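Local coordinates for protein acetyltransferase PA1377 (Pseudomonas aeruginosa, PDB 2VI7) that is a putative GNAT-family enzyme that probably transfers an acetyl group to an amine of a substrate not yet identified, at residues E15-G20 and I60-H65; V34-Y39 and E43-R48. All coordinates share one frame; numbering follows the deposited sequence.

Contact 1 of 2, residues E15-G20 and I60-H65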
loop_
_atom_site.group_PDB
_atom_site.type_symbol
_atom_site.label_atom_id
_atom_site.label_comp_id
_atom_site.label_asym_id
_atom_site.label_seq_id
_atom_site.Cartn_x
_atom_site.Cartn_y
_atom_site.Cartn_z
ATOM N N GLU A 15 3.044 25.080 -3.775
ATOM C CA GLU A 15 1.926 25.797 -4.375
ATOM C C GLU A 15 2.211 26.452 -5.711
ATOM O O GLU A 15 1.365 26.453 -6.615
ATOM N N ARG A 16 3.412 27.005 -5.838
ATOM C CA ARG A 16 3.825 27.671 -7.063
ATOM C C ARG A 16 3.704 26.755 -8.274
ATOM O O ARG A 16 3.486 27.219 -9.390
ATOM C CB ARG A 16 5.283 28.123 -6.963
ATOM C CG ARG A 16 5.807 28.344 -5.544
ATOM C CD ARG A 16 7.310 28.110 -5.498
ATOM N NE ARG A 16 7.858 28.166 -6.849
ATOM C CZ ARG A 16 9.128 27.936 -7.164
ATOM N NH1 ARG A 16 10.009 27.630 -6.222
ATOM N NH2 ARG A 16 9.511 28.006 -8.429
ATOM N N HIS A 17 3.863 25.453 -8.046
ATOM C CA HIS A 17 3.814 24.441 -9.116
ATOM C C HIS A 17 2.479 23.754 -9.422
ATOM O O HIS A 17 2.340 23.143 -10.485
ATOM C CB HIS A 17 4.844 23.328 -8.833
ATOM C CG HIS A 17 6.252 23.812 -8.661
ATOM N ND1 HIS A 17 6.892 23.823 -7.439
ATOM C CD2 HIS A 17 7.157 24.270 -9.560
ATOM C CE1 HIS A 17 8.129 24.264 -7.592
ATOM N NE2 HIS A 17 8.316 24.543 -8.870
ATOM N N VAL A 18 1.515 23.829 -8.507
ATOM C CA VAL A 18 0.211 23.174 -8.696
ATOM C C VAL A 18 -0.408 23.300 -10.087
ATOM O O VAL A 18 -1.055 22.368 -10.567
ATOM C CB VAL A 18 -0.844 23.687 -7.693
ATOM C CG1 VAL A 18 -2.007 22.693 -7.604
ATOM C CG2 VAL A 18 -0.223 23.885 -6.341
ATOM N N GLU A 19 -0.223 24.446 -10.735
ATOM C CA GLU A 19 -0.797 24.630 -12.061
ATOM C C GLU A 19 -0.071 23.771 -13.096
ATOM O O GLU A 19 -0.708 23.091 -13.902
ATOM C CB GLU A 19 -0.741 26.106 -12.477
ATOM C CG GLU A 19 -1.820 26.483 -13.493
ATOM C CD GLU A 19 -1.723 27.934 -13.962
ATOM O OE1 GLU A 19 -1.621 28.836 -13.094
ATOM O OE2 GLU A 19 -1.756 28.156 -15.199
ATOM N N GLY A 20 1.259 23.804 -13.064
ATOM C CA GLY A 20 2.049 23.026 -14.002
ATOM C C GLY A 20 1.953 21.526 -13.776
ATOM O O GLY A 20 1.952 20.745 -14.733
ATOM N N ILE A 60 8.203 15.245 -2.631
ATOM C CA ILE A 60 7.673 15.296 -3.980
ATOM C C ILE A 60 8.501 16.290 -4.775
ATOM O O ILE A 60 8.711 17.429 -4.352
ATOM C CB ILE A 60 6.181 15.707 -3.991
ATOM C CG1 ILE A 60 5.366 14.702 -3.176
ATOM C CG2 ILE A 60 5.652 15.735 -5.424
ATOM C CD1 ILE A 60 3.987 15.172 -2.878
ATOM N N LEU A 61 8.996 15.835 -5.921
ATOM C CA LEU A 61 9.804 16.671 -6.791
ATOM C C LEU A 61 9.117 16.900 -8.125
ATOM O O LEU A 61 8.314 16.087 -8.584
ATOM C CB LEU A 61 11.165 16.022 -7.055
ATOM C CG LEU A 61 12.166 15.873 -5.911
ATOM C CD1 LEU A 61 13.387 15.138 -6.439
ATOM C CD2 LEU A 61 12.548 17.241 -5.354
ATOM N N VAL A 62 9.443 18.028 -8.736
ATOM C CA VAL A 62 8.915 18.374 -10.037
ATOM C C VAL A 62 10.127 18.716 -10.866
ATOM O O VAL A 62 11.048 19.359 -10.370
ATOM C CB VAL A 62 7.983 19.597 -9.982
ATOM C CG1 VAL A 62 6.624 19.178 -9.472
ATOM C CG2 VAL A 62 8.584 20.672 -9.085
ATOM N N ALA A 63 10.143 18.250 -12.109
ATOM C CA ALA A 63 11.239 18.530 -13.015
ATOM C C ALA A 63 10.760 19.704 -13.839
ATOM O O ALA A 63 9.662 19.668 -14.383
ATOM C CB ALA A 63 11.497 17.337 -13.903
ATOM N N LEU A 64 11.585 20.743 -13.926
ATOM C CA LEU A 64 11.232 21.955 -14.663
ATOM C C LEU A 64 12.178 22.295 -15.810
ATOM O O LEU A 64 13.389 22.074 -15.742
ATOM C CB LEU A 64 11.208 23.150 -13.706
ATOM C CG LEU A 64 10.332 23.068 -12.464
ATOM C CD1 LEU A 64 10.717 24.161 -11.502
ATOM C CD2 LEU A 64 8.887 23.199 -12.856
ATOM N N HIS A 65 11.601 22.839 -16.870
ATOM C CA HIS A 65 12.365 23.292 -18.020
ATOM C C HIS A 65 11.743 24.630 -18.384
ATOM O O HIS A 65 10.557 24.691 -18.716
ATOM C CB HIS A 65 12.232 22.356 -19.211
ATOM C CG HIS A 65 12.920 22.871 -20.433
ATOM N ND1 HIS A 65 14.286 23.042 -20.490
ATOM C CD2 HIS A 65 12.435 23.297 -21.625
ATOM C CE1 HIS A 65 14.614 23.553 -21.662
ATOM N NE2 HIS A 65 13.510 23.720 -22.369
#
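His17 ND1 accepts a weak hydrogen bond from the backbone N of Ser14, just upstream, and the imidazole lies with one face over the Val62 side chain. The methyl CG2 of Val62 sits 3.7 Å from the centroid of the His17 ring and only 1° off the ring normal, a CH-pi contact that presents one methyl to all five ring atoms almost equally. CG of His17 stands anti to its carbonyl carbon (chi1 -56°), swinging the ring out from the helical turn toward the strand. The side chain of Leu64, on the same side of the strand, crosses that of His17 at about a right angle, its CD1 coming obliquely to the ring, 3.6 Å from His17 NE2. Away from Val62, His17 CE1 lies over the Arg16 guanidinium in one of its two conformers, and Arg16 forms a salt bridge with Glu11. Glu11, on antiparallel strand 8-12, also touches His17 and Leu64 and bonds through its backbone to Val62. Toward 60-65, then, the buried ring offers an apolar face without any hydrogen bond; if the weak bond is real, ND1 is the acceptor, which would be consistent with a proton on NE2.

Contact 2 of 2, residues V34-Y39 and E43-R48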
loop_
_atom_site.group_PDB
_atom_site.type_symbol
_atom_site.label_atom_id
_atom_site.label_comp_id
_atom_site.label_asym_id
_atom_site.label_seq_id
_atom_site.Cartn_x
_atom_site.Cartn_y
_atom_site.Cartn_z
ATOM N N VAL A 34 0.680 5.798 -14.905
ATOM C CA VAL A 34 0.698 5.870 -13.444
ATOM C C VAL A 34 -0.741 5.555 -13.006
ATOM O O VAL A 34 -1.439 4.808 -13.701
ATOM C CB VAL A 34 1.174 7.276 -12.916
ATOM C CG1 VAL A 34 2.670 7.432 -13.152
ATOM C CG2 VAL A 34 0.444 8.403 -13.614
ATOM N N LEU A 35 -1.191 6.091 -11.876
ATOM C CA LEU A 35 -2.555 5.817 -11.414
ATOM C C LEU A 35 -3.407 7.074 -11.293
ATOM O O LEU A 35 -4.510 7.036 -10.745
ATOM C CB LEU A 35 -2.528 5.080 -10.071
ATOM C CG LEU A 35 -2.097 3.611 -10.061
ATOM C CD1 LEU A 35 -1.881 3.113 -8.635
ATOM C CD2 LEU A 35 -3.154 2.803 -10.764
ATOM N N GLN A 36 -2.886 8.181 -11.816
ATOM C CA GLN A 36 -3.571 9.470 -11.794
ATOM C C GLN A 36 -4.766 9.512 -12.742
ATOM O O GLN A 36 -4.862 8.730 -13.690
ATOM C CB GLN A 36 -2.613 10.595 -12.202
ATOM C CG GLN A 36 -1.422 10.814 -11.299
ATOM C CD GLN A 36 -1.816 11.347 -9.948
ATOM O OE1 GLN A 36 -2.728 12.175 -9.831
ATOM N NE2 GLN A 36 -1.120 10.894 -8.913
ATOM N N MET A 37 -5.667 10.454 -12.477
ATOM C CA MET A 37 -6.855 10.661 -13.293
ATOM C C MET A 37 -6.692 11.973 -14.060
ATOM O O MET A 37 -6.093 12.925 -13.549
ATOM C CB MET A 37 -8.107 10.739 -12.404
ATOM C CG MET A 37 -8.582 9.404 -11.837
ATOM S SD MET A 37 -9.208 8.285 -13.119
ATOM C CE MET A 37 -10.923 8.753 -13.158
ATOM N N PRO A 38 -7.193 12.036 -15.307
ATOM C CA PRO A 38 -7.050 13.292 -16.047
ATOM C C PRO A 38 -8.058 14.334 -15.560
ATOM O O PRO A 38 -8.849 14.073 -14.647
ATOM C CB PRO A 38 -7.279 12.866 -17.500
ATOM C CG PRO A 38 -8.240 11.738 -17.370
ATOM C CD PRO A 38 -7.706 10.964 -16.184
ATOM N N TYR A 39 -8.017 15.513 -16.169
ATOM C CA TYR A 39 -8.924 16.593 -15.805
ATOM C C TYR A 39 -8.959 16.914 -14.322
ATOM O O TYR A 39 -10.029 17.165 -13.755
ATOM C CB TYR A 39 -10.350 16.302 -16.290
ATOM C CG TYR A 39 -10.488 16.434 -17.780
ATOM C CD1 TYR A 39 -10.216 17.640 -18.417
ATOM C CD2 TYR A 39 -10.821 15.335 -18.566
ATOM C CE1 TYR A 39 -10.261 17.746 -19.798
ATOM C CE2 TYR A 39 -10.869 15.429 -19.951
ATOM C CZ TYR A 39 -10.583 16.637 -20.559
ATOM O OH TYR A 39 -10.586 16.725 -21.932
ATOM N N GLU A 43 -7.682 23.240 -8.134
ATOM C CA GLU A 43 -8.499 23.330 -6.928
ATOM C C GLU A 43 -8.242 22.313 -5.815
ATOM O O GLU A 43 -7.798 22.689 -4.731
ATOM N N GLN A 44 -8.525 21.037 -6.070
ATOM C CA GLN A 44 -8.344 20.015 -5.037
ATOM C C GLN A 44 -6.893 19.730 -4.653
ATOM O O GLN A 44 -6.621 19.302 -3.529
ATOM C CB GLN A 44 -9.028 18.696 -5.433
ATOM C CG GLN A 44 -10.359 18.406 -4.719
ATOM C CD GLN A 44 -11.571 18.536 -5.635
ATOM N N ARG A 45 -5.963 19.955 -5.580
ATOM C CA ARG A 45 -4.549 19.729 -5.299
ATOM C C ARG A 45 -4.049 20.667 -4.211
ATOM O O ARG A 45 -3.403 20.237 -3.251
ATOM C CB ARG A 45 -3.717 19.916 -6.572
ATOM C CG ARG A 45 -3.957 18.811 -7.577
ATOM C CD ARG A 45 -2.895 18.744 -8.670
ATOM N NE ARG A 45 -2.845 17.399 -9.246
ATOM C CZ ARG A 45 -2.275 16.343 -8.661
ATOM N NH1 ARG A 45 -1.686 16.461 -7.473
ATOM N NH2 ARG A 45 -2.314 15.158 -9.263
ATOM N N ARG A 46 -4.365 21.947 -4.370
ATOM C CA ARG A 46 -3.964 22.980 -3.423
ATOM C C ARG A 46 -4.407 22.618 -2.001
ATOM O O ARG A 46 -3.657 22.799 -1.034
ATOM C CB ARG A 46 -4.582 24.308 -3.847
ATOM C CG ARG A 46 -3.764 25.519 -3.510
ATOM C CD ARG A 46 -4.164 26.647 -4.429
ATOM N NE ARG A 46 -2.993 27.265 -5.038
ATOM C CZ ARG A 46 -2.930 27.645 -6.308
ATOM N NH1 ARG A 46 -3.984 27.463 -7.101
ATOM N NH2 ARG A 46 -1.815 28.206 -6.779
ATOM N N LYS A 47 -5.628 22.106 -1.879
ATOM C CA LYS A 47 -6.152 21.706 -0.577
ATOM C C LYS A 47 -5.317 20.536 -0.041
ATOM O O LYS A 47 -5.176 20.352 1.182
ATOM C CB LYS A 47 -7.621 21.277 -0.697
ATOM N N ARG A 48 -4.769 19.752 -0.973
ATOM C CA ARG A 48 -3.947 18.591 -0.644
ATOM C C ARG A 48 -2.546 19.026 -0.203
ATOM O O ARG A 48 -2.059 18.608 0.852
#
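Arg45 extends the edge of its guanidinium toward the side-chain amide of Gln36, with NH2 as the touching atom. The two flat groups are not coplanar, their planes standing 39° apart. The modelled OE1 of Gln36 lies 3.1 Å from Arg45 NH2; the amide is probably turned over in the model, and with it turned back the pair may be a hydrogen bond. The approach itself is clear: CD of Gln36 comes 3.9 Å from Arg45 NH2, close to the guanidinium plane. Arg45 spans the gap with a chain extended from CG to NE, whereas Gln36 is bent at its second torsion (chi2 -68°), which folds its amide back toward the helix. A glycerol molecule, probably from the crystallisation liquor, lies beside Gln36 and is hydrogen-bonded to the backbone N of Leu35. The carbonyl of Gln36 meanwhile accepts a hydrogen bond from Arg82 of the second subunit, so this residue faces both a helix of its own chain and the dimer partner. The pair joins helix 42-49 to the irregular segment leading into it. Tyr25 of helix 18-25 touches both side chains, and Val34 and Leu35 carry the segment across to Met91 on strand 86-95.

Overall arrangement
The two contacts show how the helical excursion between strands 8-12 and 58-65 is packed against its surroundings. Contact 1 sets the turn leading into helix 18-25 against strand 58-65 through buried, mainly apolar packing, while contact 2 is a polar meeting near the surface. Their centres are 13 Å apart, and they meet where Val18 CG1 packs 3.4 Å from Arg45 CB: Val18 faces helix 42-49 while its neighbour His17 faces the strand. Glycerol and the second subunit adjoin contact 2; no other protein chain of the assembly touches contact 1. In GNAT relatives, this region between the first two strands commonly contributes to the acceptor-substrate side; a like role here is only an inference, and the glycerol is no proof of a substrate pocket.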